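Local coordinates for diguanylate cyclase (Xanthomonas campestris pv. campestris, PDB 5H5O) that binds cyclic GMP through the cyclic nucleotide-binding domain described here and, as a whole protein, probably makes cyclic di-GMP from GTP with its GGDEF domain, at the interface of chains A and B. Numbering follows the deposited sequence. Chains: chain A/B, Diguanylate cyclase.

Contact 1: the interface of chains A and B. Residues chain A 117-118, 121; chain B 72-73.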
ATOM      1  N   ILE A 117       3.569   0.153  -1.013  1.00 32.38           N
ATOM      2  CA  ILE A 117       3.191   0.285   0.398  1.00 27.36           C
ATOM      3  C   ILE A 117       4.354   0.770   1.268  1.00 27.85           C
ATOM      4  O   ILE A 117       4.188   1.686   2.064  1.00 30.75           O
ATOM      5  CB  ILE A 117       2.658  -1.038   0.954  1.00 32.18           C
ATOM      6  CG1 ILE A 117       1.273  -1.307   0.377  1.00 23.61           C
ATOM      7  CG2 ILE A 117       2.579  -0.994   2.486  1.00 29.74           C
ATOM      8  CD1 ILE A 117       0.864  -2.771   0.436  1.00 23.39           C
ATOM      9  N   VAL A 118       5.527   0.161   1.098  1.00 26.54           N
ATOM     10  CA  VAL A 118       6.713   0.596   1.814  1.00 28.52           C
ATOM     11  C   VAL A 118       6.999   2.077   1.541  1.00 41.18           C
ATOM     12  O   VAL A 118       7.209   2.851   2.471  1.00 39.15           O
ATOM     13  CB  VAL A 118       7.954  -0.226   1.436  1.00 31.35           C
ATOM     14  CG1 VAL A 118       9.175   0.330   2.153  1.00 34.21           C
ATOM     15  CG2 VAL A 118       7.751  -1.714   1.774  1.00 32.44           C
ATOM     16  N   VAL A 121       4.127   4.332   3.177  1.00 69.79           N
ATOM     17  CA  VAL A 121       4.185   4.402   4.633  1.00 75.07           C
ATOM     18  C   VAL A 121       5.355   5.295   5.046  1.00 74.75           C
ATOM     19  O   VAL A 121       5.313   5.960   6.086  1.00 76.90           O
ATOM     20  CB  VAL A 121       4.258   2.999   5.271  1.00 74.70           C
ATOM     21  CG1 VAL A 121       4.625   3.078   6.756  1.00 75.40           C
ATOM     22  CG2 VAL A 121       2.925   2.293   5.082  1.00 79.81           C
TER
ATOM     23  N   LEU B  72       4.714  -6.212   5.988  1.00 28.05           N
ATOM     24  CA  LEU B  72       5.129  -5.831   4.638  1.00 26.30           C
ATOM     25  C   LEU B  72       6.346  -4.903   4.600  1.00 35.83           C
ATOM     26  O   LEU B  72       7.004  -4.770   3.571  1.00 39.59           O
ATOM     27  CB  LEU B  72       3.961  -5.160   3.911  1.00 26.03           C
ATOM     28  CG  LEU B  72       2.742  -6.025   3.582  1.00 27.98           C
ATOM     29  CD1 LEU B  72       1.548  -5.168   3.183  1.00 30.70           C
ATOM     30  CD2 LEU B  72       3.074  -7.030   2.492  1.00 32.96           C
ATOM     31  N   ILE B  73       6.637  -4.260   5.721  1.00 31.39           N
ATOM     32  CA  ILE B  73       7.700  -3.274   5.787  1.00 26.64           C
ATOM     33  C   ILE B  73       8.698  -3.708   6.849  1.00 35.75           C
ATOM     34  O   ILE B  73       8.365  -3.778   8.023  1.00 35.27           O
ATOM     35  CB  ILE B  73       7.127  -1.906   6.156  1.00 22.89           C
ATOM     36  CG1 ILE B  73       5.970  -1.566   5.223  1.00 20.49           C
ATOM     37  CG2 ILE B  73       8.190  -0.815   6.071  1.00 27.47           C
ATOM     38  CD1 ILE B  73       5.057  -0.523   5.817  1.00 27.43           C
TER
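The flat group that touches across this patch is the peptide joining B:Leu72 to B:Ile73, and A:Val118 reaches it from one face near its carbonyl edge. A:Val118 CG2 lies 3.6 Å from B:Leu72 O, well out of the peptide plane, with a C=O...CG2 angle of about 128°. This is a van der Waals contact of a methyl against the oxygen. The side chains of B:Leu72 and B:Ile73 leave the peptide on that same face, towards chain A, whereas its opposite face is turned away from the A helix.

A:Val118 carries CG1 anti to the backbone N (chi1 177°), which leaves CG2 beside that N and directed at the partner. There the methyl also packs against B:Ile73 CG1 at 3.9 Å, as the two side chains slide past each other in opposite directions. B:Ile73 then lays its longer branch across the A helix, nearly at right angles to its axis, CG1 lying anti to its own carbonyl carbon (chi1 -52°). The terminal CD1 arrives at the branch of A:Val121, 3.6 Å from CG2 and about equally far from CB and CG1, a methyl nested against a forked side chain. A:Val121 is poorly ordered, so the details of this last contact are uncertain. Further back along the helix, A:Ile117 CD1 meets B:Leu72 CD1 at 3.7 Å, the two side chains crossing obliquely. B:Ile73 is the most heavily buried residue here, with 56 Å² hidden by chain A.

In the fold, the A residues occupy the last turns of helix 106-121, the C-terminal helix of the cyclic nucleotide-binding domain. B:Leu72 closes the short helix 68-72, and B:Ile73 starts the loop behind it. This is the phosphate-binding cassette, whose neighbouring residues Gly67, Glu68 and Gly70 bind cyclic GMP, so the partner's helix packs directly beside the ligand-binding segment.

Contact 2: the interface of chains A and B. Residues chain A 113-114, 117; chain B 72-73, 113, 117.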
ATOM      1  N   LEU A 113       3.131  -3.656  -5.888  1.00 16.48           N
ATOM      2  CA  LEU A 113       2.231  -3.074  -4.887  1.00 16.94           C
ATOM      3  C   LEU A 113       2.861  -3.103  -3.497  1.00 20.01           C
ATOM      4  O   LEU A 113       2.675  -2.205  -2.665  1.00 24.05           O
ATOM      5  CB  LEU A 113       0.903  -3.835  -4.870  1.00 24.71           C
ATOM      6  CG  LEU A 113       0.004  -3.607  -6.083  1.00 26.92           C
ATOM      7  CD1 LEU A 113      -1.218  -4.541  -6.051  1.00 23.85           C
ATOM      8  CD2 LEU A 113      -0.434  -2.147  -6.166  1.00 24.79           C
ATOM      9  N   ARG A 114       3.586  -4.174  -3.240  1.00 24.21           N
ATOM     10  CA  ARG A 114       4.321  -4.328  -2.005  1.00 22.56           C
ATOM     11  C   ARG A 114       5.351  -3.203  -1.850  1.00 33.23           C
ATOM     12  O   ARG A 114       5.416  -2.550  -0.802  1.00 26.21           O
ATOM     13  CB  ARG A 114       5.005  -5.688  -2.033  1.00 22.12           C
ATOM     14  CG  ARG A 114       5.654  -6.092  -0.761  1.00 41.95           C
ATOM     15  CD  ARG A 114       5.771  -7.595  -0.736  1.00 47.22           C
ATOM     16  NE  ARG A 114       6.597  -8.033   0.376  1.00 55.83           N
ATOM     17  CZ  ARG A 114       7.053  -9.272   0.503  1.00 56.65           C
ATOM     18  NH1 ARG A 114       6.753 -10.186  -0.418  1.00 56.60           N
ATOM     19  NH2 ARG A 114       7.809  -9.592   1.545  1.00 48.72           N
ATOM     20  N   ILE A 117       3.569   0.153  -1.013  1.00 32.38           N
ATOM     21  CA  ILE A 117       3.191   0.285   0.398  1.00 27.36           C
ATOM     22  C   ILE A 117       4.354   0.770   1.268  1.00 27.85           C
ATOM     23  O   ILE A 117       4.188   1.686   2.064  1.00 30.75           O
ATOM     24  CB  ILE A 117       2.658  -1.038   0.954  1.00 32.18           C
ATOM     25  CG1 ILE A 117       1.273  -1.307   0.377  1.00 23.61           C
ATOM     26  CG2 ILE A 117       2.579  -0.994   2.486  1.00 29.74           C
ATOM     27  CD1 ILE A 117       0.864  -2.771   0.436  1.00 23.39           C
TER
ATOM     28  N   LEU B  72       4.714  -6.212   5.988  1.00 28.05           N
ATOM     29  CA  LEU B  72       5.129  -5.831   4.638  1.00 26.30           C
ATOM     30  C   LEU B  72       6.346  -4.903   4.600  1.00 35.83           C
ATOM     31  O   LEU B  72       7.004  -4.770   3.571  1.00 39.59           O
ATOM     32  CB  LEU B  72       3.961  -5.160   3.911  1.00 26.03           C
ATOM     33  CG  LEU B  72       2.742  -6.025   3.582  1.00 27.98           C
ATOM     34  CD1 LEU B  72       1.548  -5.168   3.183  1.00 30.70           C
ATOM     35  CD2 LEU B  72       3.074  -7.030   2.492  1.00 32.96           C
ATOM     36  N   ILE B  73       6.637  -4.260   5.721  1.00 31.39           N
ATOM     37  CA  ILE B  73       7.700  -3.274   5.787  1.00 26.64           C
ATOM     38  C   ILE B  73       8.698  -3.708   6.849  1.00 35.75           C
ATOM     39  O   ILE B  73       8.365  -3.778   8.023  1.00 35.27           O
ATOM     40  CB  ILE B  73       7.127  -1.906   6.156  1.00 22.89           C
ATOM     41  CG1 ILE B  73       5.970  -1.566   5.223  1.00 20.49           C
ATOM     42  CG2 ILE B  73       8.190  -0.815   6.071  1.00 27.47           C
ATOM     43  CD1 ILE B  73       5.057  -0.523   5.817  1.00 27.43           C
ATOM     44  N   LEU B 113      -3.448  -6.725  -1.418  1.00 16.62           N
ATOM     45  CA  LEU B 113      -2.533  -5.583  -1.247  1.00 13.79           C
ATOM     46  C   LEU B 113      -3.209  -4.290  -1.684  1.00 13.35           C
ATOM     47  O   LEU B 113      -3.069  -3.228  -1.067  1.00 23.13           O
ATOM     48  CB  LEU B 113      -1.239  -5.808  -2.052  1.00 18.11           C
ATOM     49  CG  LEU B 113      -0.310  -6.911  -1.516  1.00 25.21           C
ATOM     50  CD1 LEU B 113       0.916  -7.110  -2.427  1.00 21.23           C
ATOM     51  CD2 LEU B 113       0.136  -6.633  -0.062  1.00 19.12           C
ATOM     52  N   ILE B 117      -3.913  -0.877   0.522  1.00 33.75           N
ATOM     53  CA  ILE B 117      -3.493   0.482   0.204  1.00 31.81           C
ATOM     54  C   ILE B 117      -4.650   1.453   0.375  1.00 30.28           C
ATOM     55  O   ILE B 117      -4.485   2.506   0.973  1.00 32.31           O
ATOM     56  CB  ILE B 117      -2.935   0.579  -1.210  1.00 32.43           C
ATOM     57  CG1 ILE B 117      -1.598  -0.145  -1.267  1.00 21.11           C
ATOM     58  CG2 ILE B 117      -2.770   2.055  -1.625  1.00 33.20           C
ATOM     59  CD1 ILE B 117      -0.985  -0.201  -2.667  1.00 24.59           C
TER
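A:Leu113 and A:Ile117 face their namesakes in chain B from two regular alpha helices that run in the same general direction, inclined by about 47° when judged by the CA113-to-CA117 vectors, with the two Ile117 CA atoms 6.7 Å apart. Such close backbones bring the longer branches of the isoleucines together: A:Ile117 CG1 lies 3.5 Å from B:Ile117 CG1. Both put CG1 anti to the carbonyl carbon (chi1 -72° in A and -70° in B), which aims the ethyl branch across the helix pair while CG2 stays to the flank.

Beyond this pair, A:Ile117 CD1 packs against B:Leu113 CD2 at 4.0 Å, their side chains crossing at about a right angle. The exchanged contact matches it, with A:Leu113 CD2 4.0 Å from B:Ile117 CD1. The leucines themselves meet mainly near their roots, A:Leu113 CB standing 4.1 Å from B:Leu113 CB. B:Leu113 CD1 rests against the backbone of A:Arg114, 4.1 Å from its N. The side chain of A:Arg114 is extended, and its aliphatic stem passes the CD2 methyl of B:Leu72, covering the leucine from the flank.

The site lies in the middle of the interface between helix 106-121 of chain A and helix 106-120 of chain B, the paired C-terminal helices of the two cyclic nucleotide-binding domains.

Contact 1 and contact 2 are neighbouring parts of one apolar seam, their C-alpha centres about 5 Å apart, and they share A:Ile117, B:Leu72 and B:Ile73. Contact 2 is mainly helix against helix, with B:Leu72 of the cassette along one flank, whereas contact 1 sets the end of one such helix against the cassette of the other chain. Because the interface is two-fold symmetric, each recurs with the chains exchanged. A shift of cassette or C-terminal helix on cyclic GMP binding could therefore be felt by the partner. If this dimer occurs in the full-length protein, it may bring the two GGDEF domains together.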